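PDB 3LHI: putative 6-phosphogluconolactonase from Neisseria gonorrhoeae, which probably hydrolyses 6-phosphogluconolactone to 6-phosphogluconate, the second step of the oxidative stage of the pentose phosphate pathway. Local coordinates for residues 26-30 and 58-63; 127-133 and 186-192. One frame throughout, in Å; residues are numbered along the deposited sequence. Where two conformers were deposited one is given.

How the interactions relate
Both contacts belong to the same Rossmann-like alpha/beta unit and follow one another along the chain, interaction 1 closing before interaction 2 opens. Their centres lie about 14 Å apart. Interaction 2 joins two parallel strands, 130-133 and 188-194, about 7 Å from the centre of the chain; interaction 1 sits farther out, about 18 Å from that centre, where helix 11-33 meets the loop that leads into strand 63-71. Helix 11-33 is the shared element. It covers the sheet face bearing Val130 and Phe190. Leu26 joins the contacts: it packs on Leu58 and Trp60 in interaction 1, and its CD2 lies 3.7 Å from Val130 CG2. Apolar packing runs continuously from the central strands out to the loop.

Interaction 1 of 2, residues 26-30 and 58-63; sequences LQGAL and LDWKNV
Residues 26-30 form a regular alpha-helical turn within helix 11-33, with Leu30 N hydrogen-bonded to Leu26 O at 2.9 Å. Residues 58-63 run from extended Leu58 (phi/psi -91/165°) through an inverse gamma turn centred on Asp59 and a 3-10 segment at Trp60-Lys61 into the start of strand 63-71. Closest CA pairs are Gln27-Leu58 at 7.1 Å and Leu30-Asn62 at 7.7 Å. Leu26 and Leu30, one turn apart and both m,t, point toward the loop. Leu26 CD1 meets Leu58 CD1 at 3.9 Å and Trp60 CH2 at 4.0 Å. Leu30 CD2 lies 3.7 Å from Asn62 O and 4.1 Å from Val63 CG2, while its CD1 is 4.2 Å from Asp59 CB. No direct hydrogen bond links the segments; one water accepts from Asp59 N at 2.9 Å and donates to Gln27 OE1 at 2.6 Å, and Gln27 NE2 binds Asp31. Asp59 braces its own loop, its OD1 2.7 Å from Lys61 NZ in a salt bridge and its OD2 accepting from Asn62 ND2 at 2.8 Å. This is helix-on-loop packing at the entry to a strand of an alpha/beta fold: apolar contact and one bridging water hold the segments together, while the charges are satisfied within the loop.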
ATOM      1  N   LEU A  26       0.985 -13.394   6.344  1.00 12.47           N
ATOM      2  CA  LEU A  26       1.715 -14.000   5.254  1.00 12.66           C
ATOM      3  C   LEU A  26       1.869 -15.504   5.443  1.00 14.44           C
ATOM      4  O   LEU A  26       1.740 -16.283   4.509  1.00 13.71           O
ATOM      5  CB  LEU A  26       3.057 -13.328   5.043  1.00 13.92           C
ATOM      6  CG  LEU A  26       2.975 -11.897   4.488  1.00 12.88           C
ATOM      7  CD1 LEU A  26       4.408 -11.252   4.575  1.00 14.96           C
ATOM      8  CD2 LEU A  26       2.447 -11.815   3.048  1.00 13.83           C
ATOM      9  N   GLN A  27       2.173 -15.905   6.662  1.00 14.42           N
ATOM     10  CA  GLN A  27       2.348 -17.321   6.988  1.00 15.53           C
ATOM     11  C   GLN A  27       1.065 -18.068   6.692  1.00 14.82           C
ATOM     12  O   GLN A  27       1.138 -19.215   6.168  1.00 17.33           O
ATOM     13  CB  GLN A  27       2.819 -17.532   8.417  1.00 15.96           C
ATOM     14  CG  GLN A  27       3.177 -19.016   8.643  1.00 16.94           C
ATOM     15  CD  GLN A  27       4.317 -19.460   7.778  1.00 15.48           C
ATOM     16  OE1 GLN A  27       5.408 -18.866   7.843  1.00 19.11           O
ATOM     17  NE2 GLN A  27       4.124 -20.536   6.987  1.00 18.81           N
ATOM     18  N   GLY A  28      -0.069 -17.474   7.012  1.00 16.26           N
ATOM     19  CA  GLY A  28      -1.351 -18.135   6.740  1.00 16.84           C
ATOM     20  C   GLY A  28      -1.570 -18.366   5.252  1.00 16.62           C
ATOM     21  O   GLY A  28      -2.017 -19.458   4.850  1.00 17.93           O
ATOM     22  N   ALA A  29      -1.217 -17.373   4.408  1.00 15.67           N
ATOM     23  CA  ALA A  29      -1.270 -17.529   2.981  1.00 15.54           C
ATOM     24  C   ALA A  29      -0.302 -18.598   2.500  1.00 14.71           C
ATOM     25  O   ALA A  29      -0.668 -19.457   1.708  1.00 17.35           O
ATOM     26  CB  ALA A  29      -1.028 -16.207   2.290  1.00 16.29           C
ATOM     27  N   LEU A  30       0.923 -18.620   2.999  1.00 14.66           N
ATOM     28  CA  LEU A  30       1.890 -19.616   2.628  1.00 15.53           C
ATOM     29  C   LEU A  30       1.375 -21.039   3.017  1.00 16.08           C
ATOM     30  O   LEU A  30       1.517 -21.963   2.237  1.00 18.51           O
ATOM     31  CB  LEU A  30       3.243 -19.386   3.306  1.00 14.61           C
ATOM     32  CG  LEU A  30       4.016 -18.176   2.752  1.00 15.05           C
ATOM     33  CD1 LEU A  30       5.141 -17.822   3.746  1.00 17.23           C
ATOM     34  CD2 LEU A  30       4.564 -18.395   1.338  1.00 15.37           C
ATOM     35  N   LEU A  58      10.470 -16.043   7.412  1.00 16.85           N
ATOM     36  CA  LEU A  58       9.429 -16.563   6.535  1.00 16.47           C
ATOM     37  C   LEU A  58      10.071 -17.166   5.302  1.00 16.10           C
ATOM     38  O   LEU A  58      11.200 -16.873   4.919  1.00 14.87           O
ATOM     39  CB  LEU A  58       8.510 -15.373   6.040  1.00 18.77           C
ATOM     40  CG  LEU A  58       7.642 -14.706   7.086  1.00 20.67           C
ATOM     41  CD1 LEU A  58       6.882 -13.558   6.530  1.00 21.09           C
ATOM     42  CD2 LEU A  58       6.675 -15.728   7.738  1.00 29.14           C
ATOM     43  N   ASP A  59       9.280 -17.943   4.569  1.00 14.95           N
ATOM     44  CA  ASP A  59       9.724 -18.510   3.288  1.00 14.77           C
ATOM     45  C   ASP A  59       9.610 -17.469   2.178  1.00 13.15           C
ATOM     46  O   ASP A  59       8.775 -17.526   1.237  1.00 13.77           O
ATOM     47  CB  ASP A  59       8.851 -19.735   2.948  1.00 15.60           C
ATOM     48  CG  ASP A  59       9.359 -20.529   1.774  1.00 18.73           C
ATOM     49  OD1 ASP A  59      10.518 -20.393   1.361  1.00 19.70           O
ATOM     50  OD2 ASP A  59       8.520 -21.332   1.259  1.00 21.14           O
ATOM     51  N   TRP A  60      10.458 -16.452   2.276  1.00 13.16           N
ATOM     52  CA  TRP A  60      10.339 -15.281   1.405  1.00 12.28           C
ATOM     53  C   TRP A  60      10.491 -15.535  -0.077  1.00 11.17           C
ATOM     54  O   TRP A  60       9.946 -14.814  -0.883  1.00 12.65           O
ATOM     55  CB  TRP A  60      11.347 -14.214   1.864  1.00 13.23           C
ATOM     56  CG  TRP A  60      11.001 -13.525   3.136  1.00 11.29           C
ATOM     57  CD1 TRP A  60      11.639 -13.653   4.336  1.00 11.94           C
ATOM     58  CD2 TRP A  60       9.983 -12.523   3.332  1.00 11.28           C
ATOM     59  NE1 TRP A  60      11.087 -12.805   5.270  1.00 12.99           N
ATOM     60  CE2 TRP A  60      10.094 -12.078   4.672  1.00 11.64           C
ATOM     61  CE3 TRP A  60       9.052 -11.907   2.488  1.00 11.31           C
ATOM     62  CZ2 TRP A  60       9.265 -11.111   5.197  1.00 13.09           C
ATOM     63  CZ3 TRP A  60       8.202 -10.939   3.038  1.00 13.06           C
ATOM     64  CH2 TRP A  60       8.338 -10.541   4.366  1.00 11.58           C
ATOM     65  N   LYS A  61      11.220 -16.591  -0.455  0.50 12.93           N
ATOM     66  CA  LYS A  61      11.328 -16.910  -1.871  0.50 13.86           C
ATOM     67  C   LYS A  61       9.973 -17.224  -2.520  0.50 13.22           C
ATOM     68  O   LYS A  61       9.859 -17.137  -3.750  0.50 15.26           O
ATOM     69  CB  LYS A  61      12.269 -18.081  -2.102  0.50 14.92           C
ATOM     70  CG  LYS A  61      11.754 -19.388  -1.576  0.50 15.13           C
ATOM     71  CD  LYS A  61      12.723 -20.545  -1.805  0.50 18.00           C
ATOM     72  CE  LYS A  61      12.110 -21.925  -1.560  0.50 16.02           C
ATOM     73  NZ  LYS A  61      11.831 -22.232  -0.149  0.50 19.82           N
ATOM     74  N   ASN A  62       8.985 -17.591  -1.702  1.00 13.67           N
ATOM     75  CA  ASN A  62       7.626 -17.829  -2.168  1.00 14.01           C
ATOM     76  C   ASN A  62       6.687 -16.679  -1.896  1.00 14.02           C
ATOM     77  O   ASN A  62       5.468 -16.856  -1.948  1.00 14.07           O
ATOM     78  CB  ASN A  62       7.117 -19.151  -1.561  1.00 14.25           C
ATOM     79  CG  ASN A  62       7.722 -20.352  -2.293  1.00 16.95           C
ATOM     80  OD1 ASN A  62       7.792 -20.364  -3.529  1.00 18.70           O
ATOM     81  ND2 ASN A  62       8.231 -21.310  -1.545  1.00 19.14           N
ATOM     82  N   VAL A  63       7.233 -15.500  -1.603  1.00 12.02           N
ATOM     83  CA  VAL A  63       6.436 -14.302  -1.369  1.00 10.91           C
ATOM     84  C   VAL A  63       6.783 -13.288  -2.436  1.00 11.86           C
ATOM     85  O   VAL A  63       7.964 -12.969  -2.673  1.00 13.70           O
ATOM     86  CB  VAL A  63       6.718 -13.713   0.012  1.00 11.13           C
ATOM     87  CG1 VAL A  63       5.895 -12.423   0.234  1.00 13.39           C
ATOM     88  CG2 VAL A  63       6.440 -14.749   1.098  1.00 13.42           C
TER
HETATM   89  O   HOH W   1       7.359 -19.399   6.160  1.00 19.48           O

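Interaction 2 of 2, residues 127-133 and 186-192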
ATOM      1  N   GLN A 127      -3.124 -10.160  -7.494  1.00 12.85           N
ATOM      2  CA  GLN A 127      -3.938  -9.763  -6.378  1.00 11.82           C
ATOM      3  C   GLN A 127      -3.194  -9.999  -5.052  1.00 12.57           C
ATOM      4  O   GLN A 127      -2.826 -11.145  -4.755  1.00 13.39           O
ATOM      5  CB  GLN A 127      -5.253 -10.554  -6.338  1.00 14.00           C
ATOM      6  CG  GLN A 127      -6.170 -10.274  -5.153  1.00 13.97           C
ATOM      7  CD  GLN A 127      -6.837  -8.928  -5.225  1.00 16.26           C
ATOM      8  OE1 GLN A 127      -7.665  -8.716  -6.142  1.00 19.42           O
ATOM      9  NE2 GLN A 127      -6.557  -8.016  -4.226  1.00 15.72           N
ATOM     10  N   PRO A 128      -2.991  -8.957  -4.248  1.00 11.15           N
ATOM     11  CA  PRO A 128      -2.351  -9.204  -2.981  1.00 10.54           C
ATOM     12  C   PRO A 128      -3.147 -10.032  -2.014  1.00 11.72           C
ATOM     13  O   PRO A 128      -4.379  -9.939  -2.020  1.00 12.85           O
ATOM     14  CB  PRO A 128      -2.051  -7.811  -2.421  1.00 12.84           C
ATOM     15  CG  PRO A 128      -2.071  -6.948  -3.635  1.00 15.68           C
ATOM     16  CD  PRO A 128      -3.079  -7.543  -4.562  1.00 12.96           C
ATOM     17  N   ASP A 129      -2.456 -10.818  -1.178  1.00 12.05           N
ATOM     18  CA  ASP A 129      -3.060 -11.489  -0.041  1.00 12.19           C
ATOM     19  C   ASP A 129      -3.062 -10.592   1.176  1.00 12.00           C
ATOM     20  O   ASP A 129      -3.948 -10.659   2.030  1.00 12.86           O
ATOM     21  CB  ASP A 129      -2.294 -12.750   0.279  1.00 12.49           C
ATOM     22  CG  ASP A 129      -2.305 -13.692  -0.866  1.00 15.77           C
ATOM     23  OD1 ASP A 129      -3.458 -14.108  -1.231  1.00 17.93           O
ATOM     24  OD2 ASP A 129      -1.238 -14.001  -1.434  1.00 14.55           O
ATOM     25  N   VAL A 130      -2.017  -9.755   1.293  1.00 11.53           N
ATOM     26  CA  VAL A 130      -1.826  -8.867   2.458  1.00 11.94           C
ATOM     27  C   VAL A 130      -1.455  -7.492   1.906  1.00 10.82           C
ATOM     28  O   VAL A 130      -0.556  -7.401   1.053  1.00 11.15           O
ATOM     29  CB  VAL A 130      -0.738  -9.394   3.422  1.00 12.07           C
ATOM     30  CG1 VAL A 130      -0.583  -8.439   4.631  1.00 13.92           C
ATOM     31  CG2 VAL A 130      -1.064 -10.827   3.892  1.00 14.33           C
ATOM     32  N   LEU A 131      -2.137  -6.466   2.372  1.00 10.16           N
ATOM     33  CA  LEU A 131      -1.909  -5.077   1.936  1.00 10.11           C
ATOM     34  C   LEU A 131      -1.697  -4.221   3.167  1.00 10.81           C
ATOM     35  O   LEU A 131      -2.461  -4.314   4.130  1.00 11.74           O
ATOM     36  CB  LEU A 131      -3.144  -4.591   1.168  1.00 11.11           C
ATOM     37  CG  LEU A 131      -3.276  -3.097   0.918  1.00 11.60           C
ATOM     38  CD1 LEU A 131      -2.145  -2.539  -0.002  1.00 11.19           C
ATOM     39  CD2 LEU A 131      -4.659  -2.813   0.278  1.00 12.77           C
ATOM     40  N   ILE A 132      -0.652  -3.392   3.165  0.50 10.88           N
ATOM     41  CA  ILE A 132      -0.515  -2.349   4.187  0.50 10.60           C
ATOM     42  C   ILE A 132      -0.664  -0.985   3.500  0.50 11.05           C
ATOM     43  O   ILE A 132       0.090  -0.617   2.585  0.50 11.81           O
ATOM     44  CB  ILE A 132       0.787  -2.396   5.028  0.50 11.85           C
ATOM     45  CG1 ILE A 132       1.016  -3.770   5.662  0.50 11.04           C
ATOM     46  CG2 ILE A 132       0.742  -1.293   6.121  0.50 12.40           C
ATOM     47  CD1 ILE A 132       1.640  -4.764   4.749  0.50 12.60           C
ATOM     48  N   LEU A 133      -1.697  -0.288   3.961  1.00 11.38           N
ATOM     49  CA  LEU A 133      -2.036   1.063   3.567  1.00 12.49           C
ATOM     50  C   LEU A 133      -1.453   2.092   4.521  1.00 11.02           C
ATOM     51  O   LEU A 133      -1.121   1.768   5.675  1.00 12.46           O
ATOM     52  CB  LEU A 133      -3.556   1.217   3.545  1.00 12.55           C
ATOM     53  CG  LEU A 133      -4.309   0.448   2.456  1.00 12.22           C
ATOM     54  CD1 LEU A 133      -5.805   0.595   2.643  1.00 14.94           C
ATOM     55  CD2 LEU A 133      -3.857   0.923   1.085  1.00 14.16           C
ATOM     56  N   THR A 186      -8.570  -7.669  -1.272  1.00 12.63           N
ATOM     57  CA  THR A 186      -7.362  -8.171  -0.638  1.00 12.29           C
ATOM     58  C   THR A 186      -7.799  -8.853   0.686  1.00 13.69           C
ATOM     59  O   THR A 186      -8.504  -8.276   1.483  1.00 15.45           O
ATOM     60  CB  THR A 186      -6.368  -7.032  -0.358  1.00 12.00           C
ATOM     61  OG1 THR A 186      -5.958  -6.493  -1.620  1.00 13.21           O
ATOM     62  CG2 THR A 186      -5.165  -7.579   0.346  1.00 12.76           C
ATOM     63  N   GLY A 187      -7.289 -10.058   0.942  1.00 15.13           N
ATOM     64  CA  GLY A 187      -7.745 -10.814   2.078  1.00 16.87           C
ATOM     65  C   GLY A 187      -7.471 -10.184   3.432  1.00 15.62           C
ATOM     66  O   GLY A 187      -8.282 -10.250   4.351  1.00 17.61           O
ATOM     67  N   HIS A 188      -6.302  -9.591   3.595  1.00 14.30           N
ATOM     68  CA  HIS A 188      -5.932  -9.000   4.870  1.00 13.72           C
ATOM     69  C   HIS A 188      -5.421  -7.580   4.586  1.00 13.36           C
ATOM     70  O   HIS A 188      -4.373  -7.448   3.937  1.00 14.82           O
ATOM     71  CB  HIS A 188      -4.831  -9.874   5.551  1.00 16.87           C
ATOM     72  CG  HIS A 188      -5.274 -11.271   5.834  1.00 25.05           C
ATOM     73  ND1 HIS A 188      -5.862 -11.624   7.027  1.00 37.88           N
ATOM     74  CD2 HIS A 188      -5.225 -12.401   5.086  1.00 29.90           C
ATOM     75  CE1 HIS A 188      -6.171 -12.912   6.999  1.00 39.31           C
ATOM     76  NE2 HIS A 188      -5.812 -13.401   5.824  1.00 35.67           N
ATOM     77  N   VAL A 189      -6.113  -6.569   5.111  1.00 13.82           N
ATOM     78  CA  VAL A 189      -5.783  -5.179   4.923  1.00 13.94           C
ATOM     79  C   VAL A 189      -5.396  -4.574   6.260  1.00 14.51           C
ATOM     80  O   VAL A 189      -6.149  -4.633   7.238  1.00 16.46           O
ATOM     81  CB  VAL A 189      -6.952  -4.405   4.313  1.00 14.98           C
ATOM     82  CG1 VAL A 189      -6.588  -2.928   4.107  1.00 16.91           C
ATOM     83  CG2 VAL A 189      -7.358  -5.047   2.946  1.00 14.92           C
ATOM     84  N   PHE A 190      -4.237  -3.958   6.277  1.00 13.04           N
ATOM     85  CA  PHE A 190      -3.712  -3.237   7.430  1.00 13.21           C
ATOM     86  C   PHE A 190      -3.604  -1.751   7.082  1.00 15.16           C
ATOM     87  O   PHE A 190      -3.351  -1.410   5.933  1.00 15.82           O
ATOM     88  CB  PHE A 190      -2.344  -3.747   7.798  1.00 13.45           C
ATOM     89  CG  PHE A 190      -2.310  -5.147   8.294  1.00 13.98           C
ATOM     90  CD1 PHE A 190      -2.258  -6.233   7.407  1.00 15.38           C
ATOM     91  CD2 PHE A 190      -2.340  -5.400   9.631  1.00 15.40           C
ATOM     92  CE1 PHE A 190      -2.262  -7.541   7.903  1.00 14.63           C
ATOM     93  CE2 PHE A 190      -2.309  -6.660  10.108  1.00 15.30           C
ATOM     94  CZ  PHE A 190      -2.315  -7.733   9.257  1.00 14.73           C
ATOM     95  N   LEU A 191      -3.770  -0.873   8.066  1.00 14.93           N
ATOM     96  CA  LEU A 191      -3.545   0.574   7.936  1.00 13.97           C
ATOM     97  C   LEU A 191      -2.587   0.964   9.062  1.00 16.54           C
ATOM     98  O   LEU A 191      -2.880   0.677  10.253  1.00 17.96           O
ATOM     99  CB  LEU A 191      -4.866   1.346   8.075  1.00 15.04           C
ATOM    100  CG  LEU A 191      -4.714   2.875   8.084  1.00 16.00           C
ATOM    101  CD1 LEU A 191      -4.153   3.403   6.776  1.00 16.91           C
ATOM    102  CD2 LEU A 191      -6.063   3.523   8.377  1.00 18.43           C
ATOM    103  N   ALA A 192      -1.503   1.628   8.712  1.00 15.04           N
ATOM    104  CA  ALA A 192      -0.575   2.166   9.683  1.00 16.53           C
ATOM    105  C   ALA A 192      -0.552   3.669   9.605  1.00 17.14           C
ATOM    106  O   ALA A 192      -0.368   4.235   8.531  1.00 17.92           O
ATOM    107  CB  ALA A 192       0.815   1.642   9.389  1.00 19.55           C
TER
HETATM  108  O   HOH W   2      -6.564 -11.705  -1.255  1.00 21.27           O
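Strands 130-133 and 188-192 lie side by side and parallel, their axes 4.5 Å apart at closest approach and 20° from alignment. A ladder of backbone hydrogen bonds sets the register: His188 N to Asp129 O (3.0 Å), Leu131 N to His188 O (2.9 Å), Phe190 N to Leu131 O (2.8 Å), Leu133 N to Phe190 O (2.8 Å) and Ala192 N to Leu133 O (3.1 Å).

On one face, Phe190 is the large bump: its ring leans back from its bridge partner Ile132 toward Val130, CE1 3.8 Å from Val130 CG1 and CB 4.0 Å from Ile132 CG1. Leu18 and Ala21 of helix 11-33 cover it. On the other face, Val189 CG1 sits in the notch between two leucines of the neighbouring strand, 4.3 Å from Leu131 CD2 and 3.9 Å from Leu133 CD1. Leu191 CD1 packs 3.9 Å from Leu133 CB. At the entrance, Thr186 fits its CG2 into the bend before strand 130-133, 3.4 Å from Pro128 O and 3.7 Å from Leu131 CB, while its OG1 hydrogen-bonds to Ala182 O. A water joins Pro128 O (2.9 Å) to Gly187 N (2.8 Å).

Strands 36-40 and 226-231 flank the pair within the parallel part of the mixed sheet. Facing backbone polar groups thus pair, while apolar Val130, Ile132 and Phe190 pack on one side, up to exposed His188, and the leucines and Val189 on the other.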